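Local coordinates for hypothetical protein (Staphylococcus aureus subsp. aureus, PDB 2ETS) that is of unknown function but represents the DUF1798 family of bacterial proteins and folds as a four-helical bundle, at residues Asn14-Asn25 against Gln111-Thr122. Residues are numbered along the deposited sequence; the frame is centred on the assembly and turned at random.
Sequences NDLVESLIYEVN and QYDLQNILDGVT
Leu114 is the main bump of this contact: its side chain enters a hollow formed by Val17, Leu20, Ile21 and Val24 as a knob into a hole. Its two methyls divide the hollow, CD2 lying 4.1 Å from CD1 of Leu20 while CD1 meets CG2 of Val24 tip to tip. Ile21 slides past in the opposite direction, so that its CG1 flanks CB of Leu114 at 3.8 Å. One turn further on, Leu118 fills a second hollow, among Asn14, Val17, Glu18 and Ile21; with CG anti to the backbone N (chi1 -172°), its CD1 comes against CG of Glu18. Val17 fits between the two knobs. Its CG1 lies against the carbonyl oxygen of Leu114, and its CG2 presses on CG2 of Ile117 at 3.6 Å.

Polar groups close both ends of this apolar seam. At one, Asn14 ND2 donates to Val121 O (3.0 Å, N-H...O 142°), just where the chain leaves its helix, and Thr122 OG1 reaches the same oxygen from the same face. At the other, a water bridges Ile21 O and Gln111 NE2. The helices run nearly antiparallel (161°), their axes 9.7 Å apart, as neighbours in a four-helical bundle. Further into the bundle, Leu20 also packs on Ile57 and Ile61 of helix 43-63, and Ile117 on Leu82 of helix 76-92.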
loop_
_atom_site.group_PDB
_atom_site.type_symbol
_atom_site.label_atom_id
_atom_site.label_comp_id
_atom_site.label_asym_id
_atom_site.label_seq_id
_atom_site.Cartn_x
_atom_site.Cartn_y
_atom_site.Cartn_z
ATOM N N ASN A 14 -5.929 -11.634 7.277
ATOM C CA ASN A 14 -5.909 -12.159 5.919
ATOM C C ASN A 14 -6.632 -11.241 4.919
ATOM O O ASN A 14 -6.091 -10.882 3.861
ATOM C CB ASN A 14 -6.575 -13.549 5.908
ATOM C CG ASN A 14 -5.917 -14.503 4.932
ATOM O OD1 ASN A 14 -6.496 -14.854 3.905
ATOM N ND2 ASN A 14 -4.696 -14.928 5.248
ATOM N N ASP A 15 -7.873 -10.881 5.243
ATOM C CA ASP A 15 -8.651 -10.036 4.352
ATOM C C ASP A 15 -8.089 -8.631 4.280
ATOM O O ASP A 15 -8.129 -8.006 3.228
ATOM C CB ASP A 15 -10.121 -10.003 4.776
ATOM C CG ASP A 15 -10.784 -11.359 4.661
ATOM O OD1 ASP A 15 -10.407 -12.135 3.756
ATOM O OD2 ASP A 15 -11.679 -11.649 5.479
ATOM N N LEU A 16 -7.574 -8.134 5.401
ATOM C CA LEU A 16 -6.940 -6.823 5.425
ATOM C C LEU A 16 -5.723 -6.766 4.500
ATOM O O LEU A 16 -5.560 -5.809 3.755
ATOM C CB LEU A 16 -6.502 -6.447 6.849
ATOM C CG LEU A 16 -7.559 -5.732 7.692
ATOM C CD1 LEU A 16 -7.162 -5.718 9.175
ATOM C CD2 LEU A 16 -7.768 -4.306 7.168
ATOM N N VAL A 17 -4.877 -7.793 4.572
ATOM C CA VAL A 17 -3.652 -7.850 3.807
ATOM C C VAL A 17 -3.970 -8.043 2.308
ATOM O O VAL A 17 -3.427 -7.323 1.436
ATOM C CB VAL A 17 -2.660 -8.935 4.399
ATOM C CG1 VAL A 17 -1.376 -9.055 3.580
ATOM C CG2 VAL A 17 -2.266 -8.590 5.839
ATOM N N GLU A 18 -4.862 -8.984 2.017
ATOM C CA GLU A 18 -5.375 -9.176 0.642
ATOM C C GLU A 18 -5.990 -7.887 0.077
ATOM O O GLU A 18 -5.867 -7.581 -1.119
ATOM C CB GLU A 18 -6.391 -10.338 0.585
ATOM C CG GLU A 18 -5.693 -11.653 0.299
ATOM C CD GLU A 18 -6.588 -12.881 0.417
ATOM O OE1 GLU A 18 -7.365 -12.989 1.400
ATOM O OE2 GLU A 18 -6.503 -13.753 -0.482
ATOM N N SER A 19 -6.648 -7.136 0.954
ATOM C CA SER A 19 -7.157 -5.842 0.583
ATOM C C SER A 19 -6.062 -4.864 0.178
ATOM O O SER A 19 -6.226 -4.135 -0.784
ATOM C CB SER A 19 -7.967 -5.244 1.716
ATOM O OG SER A 19 -8.688 -4.145 1.209
ATOM N N LEU A 20 -4.960 -4.818 0.917
ATOM C CA LEU A 20 -3.864 -3.932 0.557
ATOM C C LEU A 20 -3.179 -4.413 -0.731
ATOM O O LEU A 20 -2.767 -3.620 -1.563
ATOM C CB LEU A 20 -2.832 -3.847 1.687
ATOM C CG LEU A 20 -3.245 -3.135 2.971
ATOM C CD1 LEU A 20 -2.176 -3.343 4.028
ATOM C CD2 LEU A 20 -3.427 -1.666 2.705
ATOM N N ILE A 21 -3.020 -5.715 -0.876
ATOM C CA ILE A 21 -2.460 -6.271 -2.097
ATOM C C ILE A 21 -3.233 -5.804 -3.329
ATOM O O ILE A 21 -2.639 -5.227 -4.277
ATOM C CB ILE A 21 -2.363 -7.808 -2.021
ATOM C CG1 ILE A 21 -1.218 -8.155 -1.029
ATOM C CG2 ILE A 21 -2.046 -8.409 -3.401
ATOM C CD1 ILE A 21 -1.073 -9.642 -0.714
ATOM N N TYR A 22 -4.542 -6.012 -3.298
ATOM C CA TYR A 22 -5.426 -5.514 -4.365
ATOM C C TYR A 22 -5.190 -4.017 -4.586
ATOM O O TYR A 22 -5.012 -3.573 -5.726
ATOM C CB TYR A 22 -6.911 -5.790 -4.060
ATOM C CG TYR A 22 -7.889 -4.931 -4.881
ATOM C CD1 TYR A 22 -8.353 -5.324 -6.164
ATOM C CD2 TYR A 22 -8.356 -3.743 -4.373
ATOM C CE1 TYR A 22 -9.251 -4.512 -6.895
ATOM C CE2 TYR A 22 -9.252 -2.949 -5.078
ATOM C CZ TYR A 22 -9.672 -3.308 -6.328
ATOM O OH TYR A 22 -10.542 -2.422 -6.932
ATOM N N GLU A 23 -5.188 -3.242 -3.484
ATOM C CA GLU A 23 -5.057 -1.793 -3.608
ATOM C C GLU A 23 -3.701 -1.324 -4.210
ATOM O O GLU A 23 -3.654 -0.397 -5.028
ATOM C CB GLU A 23 -5.331 -1.138 -2.268
ATOM C CG GLU A 23 -6.822 -1.108 -1.909
ATOM C CD GLU A 23 -7.652 -0.212 -2.824
ATOM O OE1 GLU A 23 -7.083 0.338 -3.804
ATOM O OE2 GLU A 23 -8.872 -0.051 -2.552
ATOM N N VAL A 24 -2.611 -1.984 -3.817
ATOM C CA VAL A 24 -1.290 -1.676 -4.365
ATOM C C VAL A 24 -1.254 -1.986 -5.902
ATOM O O VAL A 24 -0.648 -1.248 -6.695
ATOM C CB VAL A 24 -0.215 -2.430 -3.570
ATOM C CG1 VAL A 24 1.145 -2.318 -4.214
ATOM C CG2 VAL A 24 -0.154 -1.892 -2.118
ATOM N N ASN A 25 -1.902 -3.062 -6.321
ATOM C CA ASN A 25 -2.104 -3.303 -7.758
ATOM C C ASN A 25 -2.900 -2.216 -8.466
ATOM O O ASN A 25 -2.581 -1.778 -9.545
ATOM C CB ASN A 25 -2.787 -4.634 -7.965
ATOM C CG ASN A 25 -1.877 -5.784 -7.670
ATOM O OD1 ASN A 25 -0.711 -5.779 -8.074
ATOM N ND2 ASN A 25 -2.392 -6.782 -6.955
ATOM N N GLN A 111 4.920 -4.976 -2.381
ATOM C CA GLN A 111 4.284 -6.268 -2.727
ATOM C C GLN A 111 5.102 -7.368 -2.079
ATOM O O GLN A 111 4.529 -8.339 -1.558
ATOM C CB GLN A 111 4.131 -6.490 -4.257
ATOM C CG GLN A 111 3.336 -5.355 -4.944
ATOM C CD GLN A 111 3.223 -5.438 -6.486
ATOM O OE1 GLN A 111 4.239 -5.557 -7.215
ATOM N NE2 GLN A 111 1.966 -5.348 -6.991
ATOM N N TYR A 112 6.433 -7.198 -2.038
ATOM C CA TYR A 112 7.261 -8.220 -1.417
ATOM C C TYR A 112 6.926 -8.395 0.091
ATOM O O TYR A 112 6.643 -9.496 0.567
ATOM C CB TYR A 112 8.754 -7.959 -1.670
ATOM C CG TYR A 112 9.625 -8.881 -0.897
ATOM C CD1 TYR A 112 9.978 -8.587 0.419
ATOM C CD2 TYR A 112 10.078 -10.071 -1.456
ATOM C CE1 TYR A 112 10.762 -9.460 1.161
ATOM C CE2 TYR A 112 10.876 -10.951 -0.715
ATOM C CZ TYR A 112 11.199 -10.641 0.585
ATOM O OH TYR A 112 11.957 -11.509 1.335
ATOM N N ASP A 113 6.913 -7.303 0.825
ATOM C CA ASP A 113 6.516 -7.342 2.228
ATOM C C ASP A 113 5.114 -7.899 2.470
ATOM O O ASP A 113 4.874 -8.678 3.397
ATOM C CB ASP A 113 6.566 -5.938 2.780
ATOM C CG ASP A 113 7.997 -5.443 2.999
ATOM O OD1 ASP A 113 8.945 -6.276 3.008
ATOM O OD2 ASP A 113 8.148 -4.213 3.181
ATOM N N LEU A 114 4.171 -7.432 1.665
ATOM C CA LEU A 114 2.783 -7.868 1.777
ATOM C C LEU A 114 2.631 -9.376 1.609
ATOM O O LEU A 114 1.855 -10.011 2.323
ATOM C CB LEU A 114 1.925 -7.131 0.745
ATOM C CG LEU A 114 1.651 -5.657 1.079
ATOM C CD1 LEU A 114 0.858 -5.040 -0.037
ATOM C CD2 LEU A 114 0.889 -5.490 2.399
ATOM N N GLN A 115 3.380 -9.951 0.672
ATOM C CA GLN A 115 3.343 -11.395 0.487
ATOM C C GLN A 115 3.858 -12.147 1.704
ATOM O O GLN A 115 3.312 -13.198 2.052
ATOM C CB GLN A 115 4.160 -11.819 -0.734
ATOM C CG GLN A 115 3.489 -11.596 -2.038
ATOM C CD GLN A 115 2.182 -12.402 -2.173
ATOM O OE1 GLN A 115 1.187 -11.875 -2.673
ATOM N NE2 GLN A 115 2.174 -13.653 -1.682
ATOM N N ASN A 116 4.925 -11.638 2.324
ATOM C CA ASN A 116 5.513 -12.279 3.480
ATOM C C ASN A 116 4.546 -12.243 4.647
ATOM O O ASN A 116 4.488 -13.172 5.472
ATOM C CB ASN A 116 6.826 -11.591 3.882
ATOM C CG ASN A 116 7.990 -11.952 2.969
ATOM O OD1 ASN A 116 7.992 -12.996 2.314
ATOM N ND2 ASN A 116 8.986 -11.095 2.935
ATOM N N ILE A 117 3.810 -11.146 4.729
ATOM C CA ILE A 117 2.859 -10.961 5.795
ATOM C C ILE A 117 1.732 -11.927 5.544
ATOM O O ILE A 117 1.364 -12.688 6.441
ATOM C CB ILE A 117 2.341 -9.503 5.867
ATOM C CG1 ILE A 117 3.456 -8.595 6.373
ATOM C CG2 ILE A 117 1.134 -9.403 6.777
ATOM C CD1 ILE A 117 3.118 -7.097 6.327
ATOM N N LEU A 118 1.220 -11.920 4.312
ATOM C CA LEU A 118 0.139 -12.830 3.929
ATOM C C LEU A 118 0.532 -14.247 4.275
ATOM O O LEU A 118 -0.233 -14.915 4.920
ATOM C CB LEU A 118 -0.224 -12.713 2.439
ATOM C CG LEU A 118 -1.471 -13.487 1.973
ATOM C CD1 LEU A 118 -2.771 -12.812 2.443
ATOM C CD2 LEU A 118 -1.490 -13.667 0.448
ATOM N N ASP A 119 1.731 -14.694 3.891
ATOM C CA ASP A 119 2.206 -16.040 4.305
ATOM C C ASP A 119 2.178 -16.205 5.819
ATOM O O ASP A 119 1.729 -17.217 6.312
ATOM C CB ASP A 119 3.647 -16.349 3.866
ATOM C CG ASP A 119 3.858 -16.245 2.381
ATOM O OD1 ASP A 119 2.874 -16.005 1.644
ATOM O OD2 ASP A 119 5.035 -16.379 1.958
ATOM N N GLY A 120 2.692 -15.210 6.541
ATOM C CA GLY A 120 2.769 -15.264 7.996
ATOM C C GLY A 120 1.432 -15.325 8.731
ATOM O O GLY A 120 1.363 -15.852 9.824
ATOM N N VAL A 121 0.380 -14.757 8.149
ATOM C CA VAL A 121 -0.924 -14.655 8.811
ATOM C C VAL A 121 -1.869 -15.635 8.147
ATOM O O VAL A 121 -2.919 -15.262 7.648
ATOM C CB VAL A 121 -1.508 -13.201 8.757
ATOM C CG1 VAL A 121 -0.507 -12.182 9.325
ATOM C CG2 VAL A 121 -1.918 -12.793 7.345
ATOM N N THR A 122 -1.497 -16.906 8.161
ATOM C CA THR A 122 -2.119 -17.881 7.272
ATOM C C THR A 122 -1.791 -19.305 7.733
ATOM O O THR A 122 -0.828 -19.510 8.484
ATOM C CB THR A 122 -1.648 -17.580 5.812
ATOM O OG1 THR A 122 -2.681 -16.870 5.123
ATOM C CG2 THR A 122 -1.292 -18.823 5.024
HETATM O O HOH W 1 0.366 -6.086 -4.613
#